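PDB 2R1I: GCN5-related N-acetyltransferase from Arthrobacter sp., which probably transfers an acetyl group from acetyl-CoA to an amine of an acceptor substrate, as members of the GNAT acetyltransferase family do. Local coordinates for the interface of chains A and B. Sequence-based numbering; all coordinates share one arbitrary frame. Chains: chain A/B, GCN5-related N-acetyltransferase.

Contact 1: the interface of chains A and B. Residues chain A 170, 172; chain B 123, 126-127, 134, 152, 154.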
loop_
_atom_site.group_PDB
_atom_site.type_symbol
_atom_site.label_atom_id
_atom_site.label_comp_id
_atom_site.label_asym_id
_atom_site.label_seq_id
_atom_site.Cartn_x
_atom_site.Cartn_y
_atom_site.Cartn_z
ATOM N N ARG A 170 4.640 -11.203 -2.014
ATOM C CA ARG A 170 4.558 -12.648 -1.859
ATOM C C ARG A 170 3.095 -12.976 -2.069
ATOM O O ARG A 170 2.221 -12.362 -1.449
ATOM C CB ARG A 170 5.009 -13.105 -0.484
ATOM C CG ARG A 170 4.958 -14.613 -0.363
ATOM C CD ARG A 170 5.355 -15.158 0.964
ATOM N NE ARG A 170 5.124 -16.602 0.873
ATOM C CZ ARG A 170 4.946 -17.416 1.898
ATOM N NH1 ARG A 170 5.018 -16.987 3.138
ATOM N NH2 ARG A 170 4.702 -18.700 1.659
ATOM N N LEU A 172 0.083 -15.402 -1.575
ATOM C CA LEU A 172 -0.210 -16.247 -0.438
ATOM C C LEU A 172 -1.355 -17.205 -0.772
ATOM O O LEU A 172 -2.163 -16.959 -1.685
ATOM C CB LEU A 172 -0.612 -15.408 0.756
ATOM C CG LEU A 172 0.473 -14.527 1.371
ATOM C CD1 LEU A 172 -0.123 -13.689 2.508
ATOM C CD2 LEU A 172 1.679 -15.387 1.840
ATOM O OXT LEU A 172 -1.470 -18.229 -0.104
ATOM N N CYS B 123 1.766 -13.781 7.579
ATOM C CA CYS B 123 1.239 -14.501 6.395
ATOM C C CYS B 123 -0.007 -15.290 6.753
ATOM O O CYS B 123 -0.971 -15.295 5.996
ATOM C CB CYS B 123 2.277 -15.430 5.786
ATOM S SG CYS B 123 3.661 -14.523 5.026
ATOM N N VAL B 126 -2.975 -12.824 7.194
ATOM C CA VAL B 126 -3.425 -12.294 5.923
ATOM C C VAL B 126 -4.258 -13.358 5.230
ATOM O O VAL B 126 -5.340 -13.073 4.723
ATOM C CB VAL B 126 -2.252 -11.825 5.046
ATOM C CG1 VAL B 126 -2.715 -11.392 3.663
ATOM C CG2 VAL B 126 -1.493 -10.664 5.714
ATOM N N ARG B 127 -3.778 -14.607 5.233
ATOM C CA ARG B 127 -4.541 -15.720 4.597
ATOM C C ARG B 127 -5.889 -15.950 5.284
ATOM O O ARG B 127 -6.901 -16.207 4.624
ATOM C CB ARG B 127 -3.732 -16.992 4.638
ATOM C CG ARG B 127 -2.707 -17.104 3.585
ATOM C CD ARG B 127 -1.776 -18.283 3.896
ATOM N NE ARG B 127 -0.920 -18.585 2.753
ATOM C CZ ARG B 127 0.328 -19.039 2.851
ATOM N NH1 ARG B 127 0.868 -19.253 4.047
ATOM N NH2 ARG B 127 1.024 -19.305 1.746
ATOM N N LEU B 134 0.714 -10.168 0.043
ATOM C CA LEU B 134 1.403 -9.363 1.068
ATOM C C LEU B 134 2.549 -8.620 0.403
ATOM O O LEU B 134 3.394 -9.227 -0.240
ATOM C CB LEU B 134 1.902 -10.259 2.186
ATOM C CG LEU B 134 2.617 -9.550 3.368
ATOM C CD1 LEU B 134 1.797 -8.431 4.001
ATOM C CD2 LEU B 134 2.964 -10.640 4.445
ATOM N N ARG B 152 12.271 -15.979 2.304
ATOM C CA ARG B 152 10.927 -16.278 2.805
ATOM C C ARG B 152 9.848 -16.011 1.755
ATOM O O ARG B 152 8.715 -15.678 2.071
ATOM C CB ARG B 152 10.709 -15.484 4.084
ATOM C CG ARG B 152 11.580 -16.056 5.207
ATOM C CD ARG B 152 11.734 -15.102 6.386
ATOM N NE ARG B 152 12.466 -15.821 7.411
ATOM C CZ ARG B 152 13.787 -16.022 7.388
ATOM N NH1 ARG B 152 14.533 -15.483 6.439
ATOM N NH2 ARG B 152 14.379 -16.736 8.338
ATOM N N PHE B 154 9.493 -13.782 -0.884
ATOM C CA PHE B 154 9.222 -12.494 -1.487
ATOM C C PHE B 154 10.103 -12.235 -2.679
ATOM O O PHE B 154 11.260 -12.693 -2.704
ATOM C CB PHE B 154 9.397 -11.354 -0.458
ATOM C CG PHE B 154 8.305 -11.286 0.555
ATOM C CD1 PHE B 154 8.295 -12.163 1.637
ATOM C CD2 PHE B 154 7.276 -10.334 0.436
ATOM C CE1 PHE B 154 7.271 -12.142 2.557
ATOM C CE2 PHE B 154 6.242 -10.288 1.356
ATOM C CZ PHE B 154 6.241 -11.226 2.434
#
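A:Arg170 and B:Leu134 join backbone to backbone, an antiparallel bridge between the last strand of one chain, 165-171, and strand 133-139 of the other. Such cross-chain strand pairing, which may be a strand exchange, is one way GNAT subunits can pair; whether this dimer is the biological one the structure alone does not show. Its polar part is a pair of bonds: A:Arg170 N gives to B:Leu134 O at 2.9 Å, and B:Leu134 N returns one to A:Arg170 O at 3.1 Å.

Charge is met at the chain end. B:Arg127 approaches the terminal carboxylate of A:Leu172 side-on, NE lying 2.9 Å from OXT and NH2 3.3 Å from the same oxygen. OXT lies in the guanidinium plane, and the NE bond is the straighter, 163° at the hydrogen. A methionine in place of B:Arg127 would probably leave the carboxylate of A:Leu172 without this cationic mate and the chain end freer to move.

Packing makes up the rest. With its CG anti to the carbonyl carbon (chi1 -67°), A:Leu172 turns CD1 toward B:Val126 CG1, 3.7 Å away, while CD2 lies over a face of the B:Arg127 guanidinium, toward its rim. The extended side chain of A:Arg170 crosses B:Phe154 at about a right angle and brings NH1 within 3.4 Å of B:Cys123 SG. At its root, the methylene CB sits over the centre of the B:Phe154 ring, 3.5 Å from the centroid.

Contact 2: the interface of chains A and B. Residues chain A 119, 123, 127, 134, 152-154; chain B 170, 172.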
loop_
_atom_site.group_PDB
_atom_site.type_symbol
_atom_site.label_atom_id
_atom_site.label_comp_id
_atom_site.label_asym_id
_atom_site.label_seq_id
_atom_site.Cartn_x
_atom_site.Cartn_y
_atom_site.Cartn_z
ATOM N N LEU A 119 -4.029 12.631 -12.229
ATOM C CA LEU A 119 -3.062 12.650 -11.119
ATOM C C LEU A 119 -3.285 13.869 -10.206
ATOM O O LEU A 119 -3.299 13.773 -8.988
ATOM C CB LEU A 119 -1.610 12.549 -11.618
ATOM C CG LEU A 119 -0.549 12.639 -10.503
ATOM C CD1 LEU A 119 -0.801 11.489 -9.479
ATOM C CD2 LEU A 119 0.865 12.605 -11.059
ATOM N N CYS A 123 -4.337 13.918 -6.174
ATOM C CA CYS A 123 -3.654 14.580 -5.077
ATOM C C CYS A 123 -4.610 15.455 -4.253
ATOM O O CYS A 123 -4.551 15.467 -3.028
ATOM C CB CYS A 123 -2.482 15.395 -5.592
ATOM S SG CYS A 123 -1.165 14.429 -6.269
ATOM N N ARG A 127 -5.557 15.031 -0.232
ATOM C CA ARG A 127 -5.476 16.152 0.706
ATOM C C ARG A 127 -6.813 16.370 1.416
ATOM O O ARG A 127 -6.832 16.618 2.626
ATOM C CB ARG A 127 -5.074 17.448 -0.018
ATOM C CG ARG A 127 -3.564 17.653 -0.180
ATOM C CD ARG A 127 -3.169 19.166 -0.514
ATOM N NE ARG A 127 -1.819 19.221 -1.093
ATOM C CZ ARG A 127 -1.544 19.141 -2.400
ATOM N NH1 ARG A 127 -2.524 19.031 -3.314
ATOM N NH2 ARG A 127 -0.269 19.199 -2.810
ATOM N N LEU A 134 0.983 10.137 -0.933
ATOM C CA LEU A 134 0.494 9.305 -2.054
ATOM C C LEU A 134 1.620 8.426 -2.592
ATOM O O LEU A 134 2.722 8.947 -2.938
ATOM C CB LEU A 134 -0.064 10.203 -3.151
ATOM C CG LEU A 134 -0.687 9.510 -4.379
ATOM C CD1 LEU A 134 -1.796 8.561 -3.953
ATOM C CD2 LEU A 134 -1.179 10.622 -5.384
ATOM N N ARG A 152 6.151 15.044 -12.043
ATOM C CA ARG A 152 4.975 15.501 -11.269
ATOM C C ARG A 152 5.134 15.190 -9.753
ATOM O O ARG A 152 4.181 14.786 -9.072
ATOM C CB ARG A 152 3.705 14.855 -11.814
ATOM C CG ARG A 152 3.323 15.430 -13.155
ATOM C CD ARG A 152 2.412 14.522 -13.947
ATOM N NE ARG A 152 2.169 15.133 -15.261
ATOM C CZ ARG A 152 2.997 15.078 -16.306
ATOM N NH1 ARG A 152 4.167 14.456 -16.240
ATOM N NH2 ARG A 152 2.664 15.681 -17.440
ATOM N N GLY A 153 6.347 15.349 -9.238
ATOM C CA GLY A 153 6.559 15.427 -7.786
ATOM C C GLY A 153 6.832 14.135 -7.048
ATOM O O GLY A 153 6.966 14.134 -5.816
ATOM N N PHE A 154 6.884 13.017 -7.774
ATOM C CA PHE A 154 7.196 11.739 -7.144
ATOM C C PHE A 154 8.672 11.395 -7.173
ATOM O O PHE A 154 9.354 11.716 -8.139
ATOM C CB PHE A 154 6.417 10.590 -7.799
ATOM C CG PHE A 154 4.969 10.605 -7.495
ATOM C CD1 PHE A 154 4.127 11.480 -8.161
ATOM C CD2 PHE A 154 4.421 9.717 -6.547
ATOM C CE1 PHE A 154 2.772 11.510 -7.883
ATOM C CE2 PHE A 154 3.055 9.733 -6.241
ATOM C CZ PHE A 154 2.220 10.640 -6.914
ATOM N N ARG B 170 4.960 10.794 -3.060
ATOM C CA ARG B 170 4.848 12.242 -3.125
ATOM C C ARG B 170 4.190 12.688 -1.813
ATOM O O ARG B 170 3.064 12.208 -1.463
ATOM C CB ARG B 170 4.044 12.709 -4.361
ATOM C CG ARG B 170 3.785 14.207 -4.468
ATOM C CD ARG B 170 3.099 14.514 -5.807
ATOM N NE ARG B 170 2.388 15.800 -5.771
ATOM C CZ ARG B 170 1.610 16.252 -6.741
ATOM N NH1 ARG B 170 1.448 15.559 -7.893
ATOM N NH2 ARG B 170 0.973 17.398 -6.556
ATOM N N LEU B 172 2.235 15.403 0.305
ATOM C CA LEU B 172 1.139 16.310 -0.041
ATOM C C LEU B 172 0.837 17.220 1.144
ATOM O O LEU B 172 1.239 16.920 2.289
ATOM C CB LEU B 172 -0.127 15.497 -0.377
ATOM C CG LEU B 172 -0.037 14.613 -1.627
ATOM C CD1 LEU B 172 -1.363 13.793 -1.838
ATOM C CD2 LEU B 172 0.336 15.437 -2.885
ATOM O OXT LEU B 172 0.163 18.243 0.948
#
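In this GNAT-family protein, the C-terminal strand 165-171 of chain B pairs antiparallel with strand 133-139 of chain A, beside helix 109-128 of chain A. The bridge is made by B:Arg170 and A:Leu134: B:Arg170 N donates to A:Leu134 O at 2.9 Å, and A:Leu134 N donates to B:Arg170 O at 3.0 Å.

The side chain of B:Arg170 runs extended from the strand, its CG opposite the backbone N (chi1 176°), and this carries the guanidinium to the helix. There A:Cys123 SG sits over the centre of one guanidinium face, 3.4 Å from B:Arg170 CZ, a packing contact of sulfur against a flat cation. Nearer the strand, B:Arg170 CB lies over the centre of the A:Phe154 ring at 3.6 Å from its centroid, while A:Leu134 CD2 meets that ring at its edge. Ring and guanidinium planes stand nearly perpendicular. The methylene CG passes A:Gly153 O at 3.5 Å, which places the aliphatic stem against the loop of A:Gly153 and A:Phe154.

Beyond the strand, A:Arg127 NE donates to the terminal carboxylate oxygen OXT of B:Leu172 at 3.0 Å. This bond is bent, 142° at the hydrogen, and OXT is tilted 24° from the guanidinium plane. B:Leu172 directs CD2 toward A:Cys123 SG, 3.8 Å away, and CD1 toward CB of A:Leu134; CD2 also lies near A:Arg127 NH2.

Contact 3: the interface of chains A and B. Residues chain A 89-91; chain B 60, 64, 69-70.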
loop_
_atom_site.group_PDB
_atom_site.type_symbol
_atom_site.label_atom_id
_atom_site.label_comp_id
_atom_site.label_asym_id
_atom_site.label_seq_id
_atom_site.Cartn_x
_atom_site.Cartn_y
_atom_site.Cartn_z
ATOM N N PRO A 89 -5.264 3.351 7.019
ATOM C CA PRO A 89 -4.622 4.089 8.119
ATOM C C PRO A 89 -3.106 3.703 8.215
ATOM O O PRO A 89 -2.694 2.681 7.665
ATOM C CB PRO A 89 -5.344 3.580 9.355
ATOM C CG PRO A 89 -6.418 2.672 8.926
ATOM C CD PRO A 89 -6.105 2.238 7.536
ATOM N N ASN A 90 -2.386 4.381 9.091
ATOM C CA ASN A 90 -0.939 4.174 9.238
ATOM C C ASN A 90 -0.563 4.635 10.641
ATOM O O ASN A 90 -1.046 5.673 11.080
ATOM C CB ASN A 90 -0.217 4.924 8.155
ATOM C CG ASN A 90 1.296 4.655 8.142
ATOM O OD1 ASN A 90 2.005 5.254 8.937
ATOM N ND2 ASN A 90 1.769 3.807 7.232
ATOM N N VAL A 91 0.308 3.909 11.358
ATOM C CA VAL A 91 0.637 4.310 12.722
ATOM C C VAL A 91 1.338 5.665 12.832
ATOM O O VAL A 91 1.330 6.244 13.890
ATOM C CB VAL A 91 1.477 3.238 13.469
ATOM C CG1 VAL A 91 0.781 1.910 13.452
ATOM C CG2 VAL A 91 2.878 3.058 12.881
ATOM N N ARG B 60 -3.324 7.311 18.915
ATOM C CA ARG B 60 -3.672 6.756 17.616
ATOM C C ARG B 60 -3.849 5.261 17.706
ATOM O O ARG B 60 -4.779 4.695 17.155
ATOM C CB ARG B 60 -2.590 7.095 16.584
ATOM C CG ARG B 60 -2.950 6.667 15.172
ATOM C CD ARG B 60 -2.448 7.581 14.129
ATOM N NE ARG B 60 -1.041 7.878 14.313
ATOM C CZ ARG B 60 -0.483 9.085 14.496
ATOM N NH1 ARG B 60 -1.188 10.216 14.621
ATOM N NH2 ARG B 60 0.823 9.161 14.594
ATOM N N LEU B 64 -6.593 2.463 16.378
ATOM C CA LEU B 64 -6.254 1.467 15.381
ATOM C C LEU B 64 -6.398 0.045 15.916
ATOM O O LEU B 64 -6.855 -0.866 15.226
ATOM C CB LEU B 64 -4.850 1.745 14.853
ATOM C CG LEU B 64 -4.693 3.036 14.085
ATOM C CD1 LEU B 64 -3.219 3.144 13.575
ATOM C CD2 LEU B 64 -5.681 3.131 12.925
ATOM N N ASP B 69 -8.086 -2.699 10.384
ATOM C CA ASP B 69 -7.375 -2.142 9.231
ATOM C C ASP B 69 -5.858 -2.104 9.397
ATOM O O ASP B 69 -5.109 -2.211 8.408
ATOM C CB ASP B 69 -7.881 -0.749 8.882
ATOM C CG ASP B 69 -9.389 -0.679 8.763
ATOM O OD1 ASP B 69 -9.944 -1.507 7.999
ATOM O OD2 ASP B 69 -9.988 0.176 9.490
ATOM N N VAL B 70 -5.397 -1.843 10.633
ATOM C CA VAL B 70 -3.996 -1.901 10.977
ATOM C C VAL B 70 -3.929 -2.902 12.135
ATOM O O VAL B 70 -4.657 -2.722 13.139
ATOM C CB VAL B 70 -3.432 -0.522 11.374
ATOM C CG1 VAL B 70 -1.989 -0.666 11.966
ATOM C CG2 VAL B 70 -3.398 0.412 10.140
#
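The guanidinium of B:Arg60 holds A:Val91 O at its edge, in its own plane, gripping this one carbonyl oxygen side-on with two nitrogens. NE stands 2.9 Å from A:Val91 O and NH2 3.0 Å from it. Seen from the carbonyl, the fit is less regular: both donors come from the same face, with NE lying 66° out of the carbonyl plane and NH2 tilted from it by 32°. The grip therefore follows the plane of the arginine more closely than that of the peptide. Bends at chi2 and chi3 (49° at chi3) fold the chain of B:Arg60 to bring its NE edge to the oxygen. A leucine in its place would probably leave A:Val91 O without these two donors and let the segment carrying it shift.

The pyrrolidine ring of A:Pro89 makes the apolar half. Its CB meets B:Leu64 CD2 at 3.6 Å, and its CG meets B:Asp69 CB at 3.7 Å. B:Val70 runs antiparallel alongside the proline, CG2 lying 3.8 Å from A:Pro89 CB. Farther along, A:Val91 crosses B:Val70 at about a right angle, their CG1 methyls 4.1 Å apart.

Residues 89-91 of chain A belong to the loop that follows strand 81-88 and precedes strand 97-104; they face the C-terminal half of helix 54-64 of chain B, B:Asp69 and the start of strand 70-75.

Contact 4: the interface of chains A and B. Residues chain A 138, 140, 146, 150, 156; chain B 163, 166, 168.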
loop_
_atom_site.group_PDB
_atom_site.type_symbol
_atom_site.label_atom_id
_atom_site.label_comp_id
_atom_site.label_asym_id
_atom_site.label_seq_id
_atom_site.Cartn_x
_atom_site.Cartn_y
_atom_site.Cartn_z
ATOM N N VAL A 138 5.768 0.971 -9.279
ATOM C CA VAL A 138 6.020 1.114 -10.725
ATOM C C VAL A 138 7.077 0.099 -11.199
ATOM O O VAL A 138 8.122 -0.062 -10.563
ATOM C CB VAL A 138 6.550 2.537 -11.075
ATOM C CG1 VAL A 138 6.773 2.702 -12.588
ATOM C CG2 VAL A 138 5.632 3.630 -10.534
ATOM N N GLY A 140 10.231 -1.157 -12.929
ATOM C CA GLY A 140 11.438 -0.426 -13.252
ATOM C C GLY A 140 11.641 -0.332 -14.759
ATOM O O GLY A 140 12.244 0.620 -15.242
ATOM N N ARG A 146 7.731 6.067 -15.262
ATOM C CA ARG A 146 8.705 6.670 -14.362
ATOM C C ARG A 146 8.964 8.148 -14.729
ATOM O O ARG A 146 8.975 9.016 -13.846
ATOM C CB ARG A 146 10.008 5.865 -14.325
ATOM C CG ARG A 146 9.828 4.425 -13.871
ATOM C CD ARG A 146 11.106 3.656 -13.965
ATOM N NE ARG A 146 12.172 4.184 -13.121
ATOM C CZ ARG A 146 13.398 3.670 -13.072
ATOM N NH1 ARG A 146 13.706 2.603 -13.800
ATOM N NH2 ARG A 146 14.313 4.198 -12.285
ATOM N N GLU A 150 7.907 11.238 -12.160
ATOM C CA GLU A 150 9.050 11.999 -11.664
ATOM C C GLU A 150 8.908 13.473 -12.056
ATOM O O GLU A 150 9.315 14.348 -11.307
ATOM C CB GLU A 150 10.385 11.385 -12.133
ATOM C CG GLU A 150 10.716 10.085 -11.458
ATOM C CD GLU A 150 11.954 9.388 -11.966
ATOM O OE1 GLU A 150 12.614 9.922 -12.886
ATOM O OE2 GLU A 150 12.290 8.292 -11.448
ATOM N N ASN A 156 11.576 8.000 -6.022
ATOM C CA ASN A 156 11.751 6.621 -5.531
ATOM C C ASN A 156 12.880 6.498 -4.511
ATOM O O ASN A 156 13.192 5.409 -4.037
ATOM C CB ASN A 156 11.965 5.624 -6.680
ATOM C CG ASN A 156 13.218 5.909 -7.486
ATOM O OD1 ASN A 156 14.146 6.575 -7.021
ATOM N ND2 ASN A 156 13.247 5.396 -8.711
ATOM N N GLU B 163 13.574 -6.463 -14.210
ATOM C CA GLU B 163 14.291 -5.694 -13.219
ATOM C C GLU B 163 13.380 -5.336 -12.057
ATOM O O GLU B 163 12.193 -5.636 -12.106
ATOM C CB GLU B 163 14.819 -4.421 -13.873
ATOM C CG GLU B 163 13.802 -3.323 -14.147
ATOM C CD GLU B 163 14.462 -2.115 -14.784
ATOM O OE1 GLU B 163 14.720 -2.161 -16.020
ATOM O OE2 GLU B 163 14.756 -1.138 -14.044
ATOM N N LEU B 166 9.626 -0.738 -8.316
ATOM C CA LEU B 166 10.029 0.405 -7.506
ATOM C C LEU B 166 8.889 1.056 -6.742
ATOM O O LEU B 166 7.758 1.095 -7.214
ATOM C CB LEU B 166 10.635 1.465 -8.427
ATOM C CG LEU B 166 11.813 1.010 -9.327
ATOM C CD1 LEU B 166 12.291 2.163 -10.209
ATOM C CD2 LEU B 166 12.932 0.472 -8.464
ATOM N N TYR B 168 7.528 4.592 -5.346
ATOM C CA TYR B 168 7.501 6.045 -5.505
ATOM C C TYR B 168 6.521 6.690 -4.513
ATOM O O TYR B 168 5.477 6.098 -4.143
ATOM C CB TYR B 168 7.070 6.410 -6.944
ATOM C CG TYR B 168 8.161 6.309 -7.980
ATOM C CD1 TYR B 168 8.445 5.082 -8.612
ATOM C CD2 TYR B 168 8.857 7.428 -8.395
ATOM C CE1 TYR B 168 9.470 4.975 -9.591
ATOM C CE2 TYR B 168 9.844 7.336 -9.374
ATOM C CZ TYR B 168 10.129 6.106 -9.977
ATOM O OH TYR B 168 11.148 6.041 -10.910
#
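Strand 165-171 of chain B lies antiparallel to strand 133-139 of chain A, and its side chains reach helix 143-150 and the loop residue A:Asn156. B:Leu166 and A:Val138 form the bridge with two backbone bonds, B:Leu166 N to A:Val138 O at 2.8 Å and A:Val138 N to B:Leu166 O at 2.9 Å.

B:Tyr168 brings its phenol across to chain A. The hydroxyl OH donates to the carboxylate of A:Glu150, 2.6 Å from OE2, meeting it on the anti side and 32° out of the carboxylate plane. It also accepts from A:Arg146 NE at 3.1 Å, and A:Asn156 ND2, from above the ring plane, can also donate to this OH, 3.1 Å away. With CG of A:Asn156 in the crowded position between backbone N and carbonyl carbon (chi1 62°), the side chain runs alongside the tyrosine; its CB covers the centre of one ring face. A:Glu150 OE2 lies at the ring edge, while A:Val138 CG2 packs against CD1. These contacts probably fix the rotation of the phenol.

A:Arg146 is itself positioned from within chain A: NH1 donates to A:Gly140 O at 2.9 Å, on a lone pair in the carbonyl plane. The same nitrogen forms a long salt bridge to B:Glu163 OE2, at 3.9 Å. Over the centre of this guanidinium sits a methyl group, B:Leu166 CD1, 3.4 Å from A:Arg146 CZ.

Contacts 1 and 2 are two-fold twins, their C-alpha centres about 28 Å apart; in each, strand 165-171 of one subunit pairs with strand 133-139 of the other. Contact 4 continues contact 2 along the same pair of strands, B 165-171 and A 133-139, with centres about 14 Å apart. Contact 3 uses other elements, a loop of chain A against helix 54-64 and strand 70-75 of chain B, its C-alpha centre about 20 Å from that of contact 1. The reciprocal pairing of C-terminal strands, reinforced at loop sites such as contact 3, is consistent with a dimer, although the structure alone does not show the oligomer in solution.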